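PDB 5WLH: LbaCas13a H328A (C2c2) from Lachnospiraceae bacterium NK4A179, which binds a pre-crRNA guide and, as a Cas13a enzyme of CRISPR immunity, probably uses it to find and cleave target RNA. Local coordinates for residues L1122-Y1127 with R1246-F1252; N1241-R1246 with E1268-F1273. All blocks are in the same frame, centred on the assembly; numbering follows the deposited sequence.

Contact 1. Residues L1122-Y1127 with R1246-F1252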
ATOM      1  N   LEU A1122       3.237 -10.085  -1.453  1.00 16.41           N
ATOM      2  CA  LEU A1122       2.391 -11.209  -1.830  1.00 17.50           C
ATOM      3  C   LEU A1122       1.593 -11.721  -0.637  1.00 20.18           C
ATOM      4  O   LEU A1122       0.397 -11.970  -0.748  1.00 19.12           O
ATOM      5  CB  LEU A1122       3.239 -12.328  -2.418  1.00 17.79           C
ATOM      6  CG  LEU A1122       3.803 -11.991  -3.809  1.00 16.95           C
ATOM      7  CD1 LEU A1122       4.840 -13.018  -4.211  1.00 20.81           C
ATOM      8  CD2 LEU A1122       2.698 -11.874  -4.883  1.00 19.16           C
ATOM      9  N   ILE A1123       2.237 -11.857   0.516  1.00 19.45           N
ATOM     10  CA  ILE A1123       1.518 -12.327   1.695  1.00 17.43           C
ATOM     11  C   ILE A1123       0.504 -11.289   2.161  1.00 17.41           C
ATOM     12  O   ILE A1123      -0.605 -11.630   2.581  1.00 17.00           O
ATOM     13  CB  ILE A1123       2.509 -12.701   2.804  1.00 16.06           C
ATOM     14  CG1 ILE A1123       3.369 -13.892   2.335  1.00 18.39           C
ATOM     15  CG2 ILE A1123       1.726 -13.189   4.050  1.00 15.03           C
ATOM     16  CD1 ILE A1123       4.584 -14.162   3.220  1.00 19.58           C
ATOM     17  N   ASN A1124       0.866 -10.009   2.091  1.00 18.70           N
ATOM     18  CA  ASN A1124      -0.097  -8.947   2.372  1.00 19.20           C
ATOM     19  C   ASN A1124      -1.354  -9.124   1.519  1.00 18.69           C
ATOM     20  O   ASN A1124      -2.479  -9.103   2.029  1.00 17.94           O
ATOM     21  CB  ASN A1124       0.583  -7.597   2.125  1.00 16.57           C
ATOM     22  CG  ASN A1124      -0.297  -6.404   2.454  1.00 18.67           C
ATOM     23  OD1 ASN A1124      -1.376  -6.240   1.896  1.00 20.40           O
ATOM     24  ND2 ASN A1124       0.206  -5.518   3.318  1.00 21.50           N
ATOM     25  N   TRP A1125      -1.176  -9.332   0.211  1.00 16.73           N
ATOM     26  CA  TRP A1125      -2.319  -9.540  -0.674  1.00 18.00           C
ATOM     27  C   TRP A1125      -3.120 -10.774  -0.275  1.00 16.60           C
ATOM     28  O   TRP A1125      -4.350 -10.787  -0.396  1.00 16.73           O
ATOM     29  CB  TRP A1125      -1.829  -9.687  -2.111  1.00 14.77           C
ATOM     30  CG  TRP A1125      -1.548  -8.374  -2.755  1.00 15.16           C
ATOM     31  CD1 TRP A1125      -2.129  -7.163  -2.468  1.00 16.99           C
ATOM     32  CD2 TRP A1125      -0.616  -8.137  -3.819  1.00 17.47           C
ATOM     33  NE1 TRP A1125      -1.616  -6.181  -3.316  1.00 19.11           N
ATOM     34  CE2 TRP A1125      -0.689  -6.763  -4.147  1.00 18.32           C
ATOM     35  CE3 TRP A1125       0.270  -8.958  -4.522  1.00 18.22           C
ATOM     36  CZ2 TRP A1125       0.101  -6.188  -5.154  1.00 17.72           C
ATOM     37  CZ3 TRP A1125       1.031  -8.403  -5.525  1.00 20.10           C
ATOM     38  CH2 TRP A1125       0.952  -7.022  -5.828  1.00 17.37           C
ATOM     39  N   ILE A1126      -2.441 -11.835   0.171  1.00 18.31           N
ATOM     40  CA  ILE A1126      -3.187 -13.008   0.639  1.00 20.76           C
ATOM     41  C   ILE A1126      -4.176 -12.603   1.717  1.00 18.10           C
ATOM     42  O   ILE A1126      -5.347 -13.002   1.700  1.00 17.17           O
ATOM     43  CB  ILE A1126      -2.238 -14.100   1.157  1.00 20.30           C
ATOM     44  CG1 ILE A1126      -1.562 -14.798  -0.017  1.00 18.26           C
ATOM     45  CG2 ILE A1126      -3.034 -15.101   2.050  1.00 21.14           C
ATOM     46  CD1 ILE A1126      -0.369 -15.652   0.379  1.00 23.86           C
ATOM     47  N   TYR A1127      -3.708 -11.822   2.691  1.00 15.66           N
ATOM     48  CA  TYR A1127      -4.569 -11.468   3.815  1.00 16.59           C
ATOM     49  C   TYR A1127      -5.558 -10.381   3.449  1.00 16.72           C
ATOM     50  O   TYR A1127      -6.623 -10.300   4.068  1.00 17.48           O
ATOM     51  CB  TYR A1127      -3.697 -11.119   5.030  1.00 15.21           C
ATOM     52  CG  TYR A1127      -3.211 -12.425   5.623  1.00 16.32           C
ATOM     53  CD1 TYR A1127      -4.024 -13.155   6.494  1.00 23.78           C
ATOM     54  CD2 TYR A1127      -1.998 -12.984   5.230  1.00 19.29           C
ATOM     55  CE1 TYR A1127      -3.618 -14.382   6.995  1.00 26.23           C
ATOM     56  CE2 TYR A1127      -1.575 -14.209   5.744  1.00 21.75           C
ATOM     57  CZ  TYR A1127      -2.383 -14.903   6.618  1.00 28.16           C
ATOM     58  OH  TYR A1127      -1.967 -16.124   7.112  1.00 27.89           O
ATOM     59  N   ARG A1246      -2.112 -19.359  -3.112  1.00 21.97           N
ATOM     60  CA  ARG A1246      -1.989 -18.827  -1.763  1.00 21.74           C
ATOM     61  C   ARG A1246      -1.013 -19.660  -0.943  1.00 23.74           C
ATOM     62  O   ARG A1246      -0.118 -19.130  -0.272  1.00 20.80           O
ATOM     63  CB  ARG A1246      -3.378 -18.811  -1.113  1.00 25.03           C
ATOM     64  CG  ARG A1246      -3.427 -18.219   0.277  1.00 29.18           C
ATOM     65  CD  ARG A1246      -3.494 -19.269   1.364  1.00 31.88           C
ATOM     66  NE  ARG A1246      -3.255 -18.664   2.673  1.00 33.29           N
ATOM     67  CZ  ARG A1246      -4.198 -18.081   3.403  1.00 30.38           C
ATOM     68  NH1 ARG A1246      -5.453 -18.032   2.957  1.00 31.27           N
ATOM     69  NH2 ARG A1246      -3.889 -17.542   4.576  1.00 27.91           N
ATOM     70  N   ASN A1247      -1.171 -20.984  -1.001  1.00 23.24           N
ATOM     71  CA  ASN A1247      -0.297 -21.852  -0.223  1.00 22.91           C
ATOM     72  C   ASN A1247       1.128 -21.773  -0.729  1.00 20.66           C
ATOM     73  O   ASN A1247       2.075 -21.766   0.067  1.00 25.40           O
ATOM     74  CB  ASN A1247      -0.795 -23.294  -0.277  1.00 23.47           C
ATOM     75  CG  ASN A1247      -2.045 -23.519   0.553  1.00 29.75           C
ATOM     76  OD1 ASN A1247      -2.366 -22.747   1.462  1.00 31.32           O
ATOM     77  ND2 ASN A1247      -2.749 -24.599   0.255  1.00 31.64           N
ATOM     78  N   TYR A1248       1.300 -21.726  -2.054  1.00 23.80           N
ATOM     79  CA  TYR A1248       2.635 -21.628  -2.621  1.00 21.86           C
ATOM     80  C   TYR A1248       3.369 -20.434  -2.039  1.00 21.88           C
ATOM     81  O   TYR A1248       4.515 -20.542  -1.598  1.00 21.33           O
ATOM     82  CB  TYR A1248       2.536 -21.522  -4.139  1.00 23.77           C
ATOM     83  CG  TYR A1248       3.863 -21.565  -4.847  1.00 26.76           C
ATOM     84  CD1 TYR A1248       4.413 -22.769  -5.256  1.00 27.61           C
ATOM     85  CD2 TYR A1248       4.570 -20.399  -5.103  1.00 28.56           C
ATOM     86  CE1 TYR A1248       5.619 -22.808  -5.903  1.00 30.77           C
ATOM     87  CE2 TYR A1248       5.780 -20.430  -5.739  1.00 30.15           C
ATOM     88  CZ  TYR A1248       6.305 -21.642  -6.139  1.00 31.38           C
ATOM     89  OH  TYR A1248       7.524 -21.677  -6.784  1.00 31.53           O
ATOM     90  N   ILE A1249       2.703 -19.279  -2.016  1.00 20.48           N
ATOM     91  CA  ILE A1249       3.318 -18.068  -1.484  1.00 19.61           C
ATOM     92  C   ILE A1249       3.549 -18.205   0.018  1.00 15.80           C
ATOM     93  O   ILE A1249       4.669 -18.027   0.518  1.00 20.42           O
ATOM     94  CB  ILE A1249       2.430 -16.851  -1.788  1.00 21.69           C
ATOM     95  CG1 ILE A1249       2.344 -16.618  -3.301  1.00 21.39           C
ATOM     96  CG2 ILE A1249       2.954 -15.624  -1.061  1.00 20.13           C
ATOM     97  CD1 ILE A1249       1.142 -15.755  -3.674  1.00 19.88           C
ATOM     98  N   GLU A1250       2.480 -18.491   0.762  1.00 18.78           N
ATOM     99  CA  GLU A1250       2.586 -18.391   2.214  1.00 20.60           C
ATOM    100  C   GLU A1250       3.468 -19.483   2.797  1.00 23.59           C
ATOM    101  O   GLU A1250       4.031 -19.309   3.887  1.00 23.92           O
ATOM    102  CB  GLU A1250       1.212 -18.425   2.875  1.00 23.33           C
ATOM    103  CG  GLU A1250       1.321 -18.039   4.351  1.00 28.93           C
ATOM    104  CD  GLU A1250       0.029 -17.537   4.937  1.00 32.14           C
ATOM    105  OE1 GLU A1250      -0.992 -17.578   4.227  1.00 30.96           O
ATOM    106  OE2 GLU A1250       0.045 -17.088   6.106  1.00 31.30           O
ATOM    107  N   HIS A1251       3.583 -20.613   2.117  1.00 24.11           N
ATOM    108  CA  HIS A1251       4.487 -21.660   2.554  1.00 24.34           C
ATOM    109  C   HIS A1251       5.878 -21.514   1.975  1.00 24.35           C
ATOM    110  O   HIS A1251       6.695 -22.428   2.143  1.00 24.85           O
ATOM    111  CB  HIS A1251       3.933 -23.036   2.191  1.00 23.84           C
ATOM    112  CG  HIS A1251       2.570 -23.280   2.744  1.00 27.07           C
ATOM    113  ND1 HIS A1251       1.687 -24.173   2.181  1.00 31.49           N
ATOM    114  CD2 HIS A1251       1.937 -22.739   3.811  1.00 30.23           C
ATOM    115  CE1 HIS A1251       0.566 -24.175   2.881  1.00 30.25           C
ATOM    116  NE2 HIS A1251       0.691 -23.310   3.873  1.00 30.64           N
ATOM    117  N   PHE A1252       6.166 -20.402   1.291  1.00 23.07           N
ATOM    118  CA  PHE A1252       7.517 -20.105   0.851  1.00 21.95           C
ATOM    119  C   PHE A1252       8.050 -21.198  -0.080  1.00 21.34           C
ATOM    120  O   PHE A1252       9.246 -21.485  -0.079  1.00 23.15           O
ATOM    121  CB  PHE A1252       8.448 -19.897   2.060  1.00 23.88           C
ATOM    122  CG  PHE A1252       8.192 -18.588   2.801  1.00 22.83           C
ATOM    123  CD1 PHE A1252       7.060 -18.431   3.607  1.00 23.87           C
ATOM    124  CD2 PHE A1252       9.052 -17.516   2.656  1.00 24.25           C
ATOM    125  CE1 PHE A1252       6.812 -17.225   4.272  1.00 23.40           C
ATOM    126  CE2 PHE A1252       8.813 -16.295   3.320  1.00 23.81           C
ATOM    127  CZ  PHE A1252       7.696 -16.152   4.121  1.00 21.42           C
TER
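R1246, laid against I1126 and Y1127, starts the sequence RNYIEH, which fits the R-X4-H signature of HEPN ribonucleases; the contact therefore probably belongs to a HEPN nuclease site. I1126 lies over one face of the guanidinium, its CG2 close to the centre and 3.5 Å from R1246 CZ. A bend in the arginine chain (chi2 -102°) turns the head along its own helix to E1250, one turn on. There R1246 grips a single oxygen side-on: NE reaches E1250 OE1 at 3.0 Å, and NH2 reaches E1250 OE1 at 2.9 Å on the syn lone pair. R1246 NH1 also forms a salt bridge with E1130 OE2. The other oxygen of E1250 is taken across the interface, where Y1127 OH donates to E1250 OE2 at a very short 2.4 Å, with ring and carboxylate planes 76° apart. The buried carboxylate is thus bonded through both oxygens. With an alanine here, E1250 OE1 and E1130 would probably lose their cationic partner, and the I1126 methyl the flat group that covers it. Beside this polar network the interface is aliphatic. I1249 CG2 sits 3.6 Å from I1126 CD1 and also meets L1122 CB, while I1123 CD1 touches F1252 CZ at 3.8 Å. F1252, at positive phi, is the C-prime residue of the Schellman motif that closes helix 1239-1250. The axes of the two helical segments approach to 9.7 Å, with their directions 136° apart. Helix 1262-1273 packs on L1122 and W1125, and helix 486-517 borders I1123, Y1127 and F1252.

Contact 2. Residues N1241-R1246 with E1268-F1273. With nucleotides of chain B.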
ATOM      1  N   ASN A1241      -7.005 -23.649  -7.694  1.00 23.45           N
ATOM      2  CA  ASN A1241      -5.761 -23.030  -8.130  1.00 22.79           C
ATOM      3  C   ASN A1241      -5.449 -21.801  -7.295  1.00 24.29           C
ATOM      4  O   ASN A1241      -4.274 -21.508  -7.034  1.00 24.85           O
ATOM      5  CB  ASN A1241      -5.852 -22.665  -9.601  1.00 22.84           C
ATOM      6  CG  ASN A1241      -6.276 -23.835 -10.447  1.00 26.46           C
ATOM      7  OD1 ASN A1241      -7.450 -23.965 -10.804  1.00 25.12           O
ATOM      8  ND2 ASN A1241      -5.328 -24.718 -10.739  1.00 24.72           N
ATOM      9  N   ILE A1242      -6.487 -21.086  -6.862  1.00 24.09           N
ATOM     10  CA  ILE A1242      -6.268 -19.943  -5.985  1.00 24.28           C
ATOM     11  C   ILE A1242      -5.699 -20.414  -4.660  1.00 25.50           C
ATOM     12  O   ILE A1242      -4.709 -19.868  -4.166  1.00 22.48           O
ATOM     13  CB  ILE A1242      -7.567 -19.146  -5.793  1.00 26.67           C
ATOM     14  CG1 ILE A1242      -8.070 -18.624  -7.136  1.00 27.65           C
ATOM     15  CG2 ILE A1242      -7.356 -17.996  -4.807  1.00 28.09           C
ATOM     16  CD1 ILE A1242      -7.033 -17.863  -7.910  1.00 30.35           C
ATOM     17  N   THR A1243      -6.319 -21.439  -4.066  1.00 22.67           N
ATOM     18  CA  THR A1243      -5.784 -22.032  -2.844  1.00 26.24           C
ATOM     19  C   THR A1243      -4.346 -22.479  -3.032  1.00 27.72           C
ATOM     20  O   THR A1243      -3.490 -22.241  -2.168  1.00 25.20           O
ATOM     21  CB  THR A1243      -6.640 -23.228  -2.428  1.00 27.95           C
ATOM     22  OG1 THR A1243      -7.992 -22.801  -2.285  1.00 28.49           O
ATOM     23  CG2 THR A1243      -6.133 -23.799  -1.114  1.00 31.07           C
ATOM     24  N   GLU A1244      -4.063 -23.127  -4.164  1.00 24.45           N
ATOM     25  CA  GLU A1244      -2.704 -23.575  -4.431  1.00 26.57           C
ATOM     26  C   GLU A1244      -1.741 -22.400  -4.496  1.00 27.22           C
ATOM     27  O   GLU A1244      -0.635 -22.468  -3.948  1.00 24.60           O
ATOM     28  CB  GLU A1244      -2.661 -24.370  -5.733  1.00 33.47           C
ATOM     29  CG  GLU A1244      -1.257 -24.818  -6.114  1.00 44.10           C
ATOM     30  CD  GLU A1244      -1.273 -26.028  -7.028  1.00 54.39           C
ATOM     31  OE1 GLU A1244      -1.495 -27.152  -6.528  1.00 59.15           O
ATOM     32  OE2 GLU A1244      -1.084 -25.849  -8.250  1.00 58.26           O
ATOM     33  N   LEU A1245      -2.141 -21.318  -5.170  1.00 23.23           N
ATOM     34  CA  LEU A1245      -1.268 -20.149  -5.265  1.00 20.11           C
ATOM     35  C   LEU A1245      -1.039 -19.532  -3.885  1.00 21.96           C
ATOM     36  O   LEU A1245       0.093 -19.215  -3.509  1.00 22.32           O
ATOM     37  CB  LEU A1245      -1.877 -19.138  -6.231  1.00 22.48           C
ATOM     38  CG  LEU A1245      -1.228 -17.748  -6.248  1.00 22.51           C
ATOM     39  CD1 LEU A1245       0.217 -17.849  -6.707  1.00 25.85           C
ATOM     40  CD2 LEU A1245      -2.048 -16.822  -7.180  1.00 23.72           C
ATOM     41  N   ARG A1246      -2.112 -19.359  -3.112  1.00 21.97           N
ATOM     42  CA  ARG A1246      -1.989 -18.827  -1.763  1.00 21.74           C
ATOM     43  C   ARG A1246      -1.013 -19.660  -0.943  1.00 23.74           C
ATOM     44  O   ARG A1246      -0.118 -19.130  -0.272  1.00 20.80           O
ATOM     45  CB  ARG A1246      -3.378 -18.811  -1.113  1.00 25.03           C
ATOM     46  CG  ARG A1246      -3.427 -18.219   0.277  1.00 29.18           C
ATOM     47  CD  ARG A1246      -3.494 -19.269   1.364  1.00 31.88           C
ATOM     48  NE  ARG A1246      -3.255 -18.664   2.673  1.00 33.29           N
ATOM     49  CZ  ARG A1246      -4.198 -18.081   3.403  1.00 30.38           C
ATOM     50  NH1 ARG A1246      -5.453 -18.032   2.957  1.00 31.27           N
ATOM     51  NH2 ARG A1246      -3.889 -17.542   4.576  1.00 27.91           N
ATOM     52  N   GLU A1268       0.400 -14.207 -11.928  1.00 19.28           N
ATOM     53  CA  GLU A1268      -0.792 -14.992 -11.639  1.00 19.58           C
ATOM     54  C   GLU A1268      -1.693 -14.276 -10.643  1.00 20.25           C
ATOM     55  O   GLU A1268      -2.923 -14.394 -10.729  1.00 21.83           O
ATOM     56  CB  GLU A1268      -0.421 -16.386 -11.137  1.00 21.45           C
ATOM     57  CG  GLU A1268      -1.679 -17.236 -10.960  1.00 28.14           C
ATOM     58  CD  GLU A1268      -1.388 -18.658 -10.546  1.00 29.22           C
ATOM     59  OE1 GLU A1268      -2.365 -19.401 -10.335  1.00 29.81           O
ATOM     60  OE2 GLU A1268      -0.198 -19.023 -10.426  1.00 29.04           O
ATOM     61  N   VAL A1269      -1.108 -13.522  -9.707  1.00 20.96           N
ATOM     62  CA  VAL A1269      -1.917 -12.668  -8.842  1.00 19.02           C
ATOM     63  C   VAL A1269      -2.716 -11.689  -9.693  1.00 17.85           C
ATOM     64  O   VAL A1269      -3.938 -11.574  -9.570  1.00 18.41           O
ATOM     65  CB  VAL A1269      -1.018 -11.948  -7.816  1.00 19.54           C
ATOM     66  CG1 VAL A1269      -1.802 -10.825  -7.100  1.00 19.17           C
ATOM     67  CG2 VAL A1269      -0.460 -12.945  -6.805  1.00 20.83           C
ATOM     68  N   PHE A1270      -2.031 -10.984 -10.591  1.00 19.87           N
ATOM     69  CA  PHE A1270      -2.706 -10.062 -11.497  1.00 19.83           C
ATOM     70  C   PHE A1270      -3.800 -10.769 -12.293  1.00 20.56           C
ATOM     71  O   PHE A1270      -4.888 -10.223 -12.491  1.00 21.10           O
ATOM     72  CB  PHE A1270      -1.685  -9.437 -12.453  1.00 16.85           C
ATOM     73  CG  PHE A1270      -2.274  -8.461 -13.424  1.00 17.71           C
ATOM     74  CD1 PHE A1270      -2.860  -7.282 -12.969  1.00 17.24           C
ATOM     75  CD2 PHE A1270      -2.190  -8.688 -14.798  1.00 23.71           C
ATOM     76  CE1 PHE A1270      -3.406  -6.366 -13.849  1.00 18.35           C
ATOM     77  CE2 PHE A1270      -2.724  -7.784 -15.694  1.00 25.43           C
ATOM     78  CZ  PHE A1270      -3.315  -6.607 -15.228  1.00 22.59           C
ATOM     79  N   ASP A1271      -3.517 -11.975 -12.763  1.00 22.14           N
ATOM     80  CA  ASP A1271      -4.456 -12.649 -13.648  1.00 21.28           C
ATOM     81  C   ASP A1271      -5.718 -13.067 -12.910  1.00 20.93           C
ATOM     82  O   ASP A1271      -6.827 -12.895 -13.431  1.00 22.87           O
ATOM     83  CB  ASP A1271      -3.803 -13.867 -14.288  1.00 23.55           C
ATOM     84  CG  ASP A1271      -4.762 -14.592 -15.214  1.00 25.28           C
ATOM     85  OD1 ASP A1271      -4.838 -14.216 -16.410  1.00 26.48           O
ATOM     86  OD2 ASP A1271      -5.467 -15.498 -14.733  1.00 26.03           O
ATOM     87  N   ARG A1272      -5.582 -13.613 -11.689  1.00 20.97           N
ATOM     88  CA  ARG A1272      -6.768 -14.207 -11.082  1.00 21.49           C
ATOM     89  C   ARG A1272      -6.849 -14.188  -9.562  1.00 20.27           C
ATOM     90  O   ARG A1272      -7.787 -14.789  -9.028  1.00 23.63           O
ATOM     91  CB  ARG A1272      -6.922 -15.672 -11.541  1.00 23.27           C
ATOM     92  CG  ARG A1272      -5.745 -16.586 -11.217  1.00 24.75           C
ATOM     93  CD  ARG A1272      -6.109 -18.010 -11.665  1.00 24.22           C
ATOM     94  NE  ARG A1272      -5.004 -18.957 -11.604  1.00 23.23           N
ATOM     95  CZ  ARG A1272      -5.109 -20.208 -12.053  1.00 25.48           C
ATOM     96  NH1 ARG A1272      -6.260 -20.612 -12.584  1.00 23.01           N
ATOM     97  NH2 ARG A1272      -4.085 -21.043 -11.967  1.00 24.33           N
ATOM     98  N   PHE A1273      -5.936 -13.540  -8.829  1.00 20.12           N
ATOM     99  CA  PHE A1273      -6.108 -13.547  -7.383  1.00 19.28           C
ATOM    100  C   PHE A1273      -7.116 -12.495  -6.936  1.00 16.40           C
ATOM    101  O   PHE A1273      -7.804 -12.674  -5.925  1.00 19.91           O
ATOM    102  CB  PHE A1273      -4.751 -13.329  -6.709  1.00 21.48           C
ATOM    103  CG  PHE A1273      -4.692 -13.768  -5.276  1.00 23.35           C
ATOM    104  CD1 PHE A1273      -4.770 -15.112  -4.935  1.00 25.19           C
ATOM    105  CD2 PHE A1273      -4.536 -12.824  -4.261  1.00 22.07           C
ATOM    106  CE1 PHE A1273      -4.703 -15.509  -3.615  1.00 26.58           C
ATOM    107  CE2 PHE A1273      -4.459 -13.225  -2.930  1.00 18.03           C
ATOM    108  CZ  PHE A1273      -4.531 -14.562  -2.611  1.00 19.79           C
TER
ATOM    109  P     A B   4      -9.286 -11.300 -18.643  1.00 30.12           P
ATOM    110  OP1   A B   4      -9.916 -10.640 -17.457  1.00 28.16           O
ATOM    111  OP2   A B   4      -9.923 -11.212 -19.982  1.00 28.65           O
ATOM    112  O5'   A B   4      -7.813 -10.735 -18.807  1.00 29.02           O
ATOM    113  C5'   A B   4      -6.907 -10.744 -17.716  1.00 27.04           C
ATOM    114  C4'   A B   4      -5.533 -10.369 -18.184  1.00 25.63           C
ATOM    115  O4'   A B   4      -5.059 -11.355 -19.133  1.00 23.42           O
ATOM    116  C3'   A B   4      -5.447  -9.061 -18.944  1.00 25.16           C
ATOM    117  O3'   A B   4      -5.394  -7.944 -18.082  1.00 21.14           O
ATOM    118  C2'   A B   4      -4.189  -9.248 -19.778  1.00 21.61           C
ATOM    119  O2'   A B   4      -3.028  -9.099 -18.970  1.00 21.17           O
ATOM    120  C1'   A B   4      -4.307 -10.722 -20.147  1.00 23.14           C
ATOM    121  N9    A B   4      -5.016 -10.925 -21.424  1.00 21.11           N
ATOM    122  C8    A B   4      -6.313 -11.314 -21.650  1.00 29.74           C
ATOM    123  N7    A B   4      -6.606 -11.427 -22.928  1.00 29.80           N
ATOM    124  C5    A B   4      -5.418 -11.105 -23.572  1.00 29.57           C
ATOM    125  C6    A B   4      -5.038 -11.020 -24.932  1.00 32.74           C
ATOM    126  N6    A B   4      -5.849 -11.281 -25.958  1.00 34.45           N
ATOM    127  N1    A B   4      -3.761 -10.671 -25.199  1.00 30.16           N
ATOM    128  C2    A B   4      -2.925 -10.404 -24.192  1.00 30.91           C
ATOM    129  N3    A B   4      -3.168 -10.444 -22.882  1.00 27.10           N
ATOM    130  C4    A B   4      -4.435 -10.792 -22.649  1.00 25.00           C
ATOM    131  P     A B   3     -12.984 -15.182 -20.063  1.00 43.03           P
ATOM    132  OP1   A B   3     -13.010 -13.698 -19.970  1.00 43.63           O
ATOM    133  OP2   A B   3     -13.545 -15.874 -21.251  1.00 37.66           O
ATOM    134  O5'   A B   3     -11.501 -15.730 -19.940  1.00 39.22           O
ATOM    135  C5'   A B   3     -10.421 -14.928 -20.311  1.00 33.67           C
ATOM    136  C4'   A B   3      -9.334 -15.012 -19.284  1.00 30.62           C
ATOM    137  O4'   A B   3      -8.393 -16.036 -19.697  1.00 30.45           O
ATOM    138  C3'   A B   3      -8.516 -13.735 -19.186  1.00 31.80           C
ATOM    139  O3'   A B   3      -9.061 -12.832 -18.241  1.00 26.72           O
ATOM    140  C2'   A B   3      -7.125 -14.235 -18.861  1.00 28.73           C
ATOM    141  O2'   A B   3      -7.046 -14.596 -17.491  1.00 26.41           O
ATOM    142  C1'   A B   3      -7.090 -15.523 -19.682  1.00 28.99           C
ATOM    143  N9    A B   3      -6.714 -15.296 -21.088  1.00 28.75           N
ATOM    144  C8    A B   3      -7.494 -15.557 -22.204  1.00 32.74           C
ATOM    145  N7    A B   3      -6.895 -15.284 -23.340  1.00 29.73           N
ATOM    146  C5    A B   3      -5.645 -14.812 -22.944  1.00 30.84           C
ATOM    147  C6    A B   3      -4.525 -14.373 -23.671  1.00 28.92           C
ATOM    148  N6    A B   3      -4.513 -14.308 -25.006  1.00 31.08           N
ATOM    149  N1    A B   3      -3.422 -13.984 -22.987  1.00 25.22           N
ATOM    150  C2    A B   3      -3.455 -14.047 -21.648  1.00 26.99           C
ATOM    151  N3    A B   3      -4.451 -14.449 -20.858  1.00 27.11           N
ATOM    152  C4    A B   3      -5.521 -14.822 -21.570  1.00 28.41           C
TER
HETATM  153  O   HOH W   1      -2.159 -21.593  -8.813  1.00 26.77           O
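R1272 reaches toward N1241 and I1242, and its side chain can be followed atom by atom. CB points at helix 1239-1250, and CG stands between the backbone N and the carbonyl carbon (chi1 58°), from where the chain runs out straight. CG lies 3.8 Å from I1242 CD1, and CD slides past the same methyl. NE then donates to E1268 OE1 at 3.0 Å, and NH2 to E1268 OE1 at 2.9 Å, so one carboxylate oxygen holds the guanidinium side-on. NH1 turns to E1238 and to the carbonyl of M1309, which fixes the group's rotation. CZ and both terminal nitrogens lie beneath N1241, whose CB covers one face, 3.4 Å from R1272 NH2. The N1241 amide is nearly parallel to the guanidinium, 15° off, but its OD1 is bonded to G1311. E1268 OE1 has a third donor: a water gives one hydrogen to it at 2.7 Å and the other to N1241 O at 2.8 Å, bridging the two helices. Past this polar end, L1245 CD2 fits between E1268 CG and the ring of F1273, while I1242 CG2 meets F1273 CE1 at 3.8 Å. D1271, on another side of its helix, accepts a very short 2.5 Å bond at OD1 from O2' of A3 of chain B, and K1308 pairs with its OD2. The segments cross at 147°, a near-antiparallel helix pair consistent with the helical bundle of a HEPN domain, with one helix also touching the bound RNA.

Both contacts are buried, and both use helix 1239-1250: contact 1 sets its C-terminal part against the long helix 1106-1145, contact 2 its earlier turns against helix 1262-1273. R1246 belongs to both, lending its head to the first and only its CB, near the edge of F1273, to the second. The other two helices also meet, through L1122 and W1125 on V1269 and I1126 on F1273, so the three helices share one apolar core. Each contact has an arginine-glutamate pair four residues apart in one helix. A tyrosine joins that pair across contact 1, beside the probable nuclease motif; a water does so in contact 2, whose helix 1262-1273 also touches the RNA directly, through D1271.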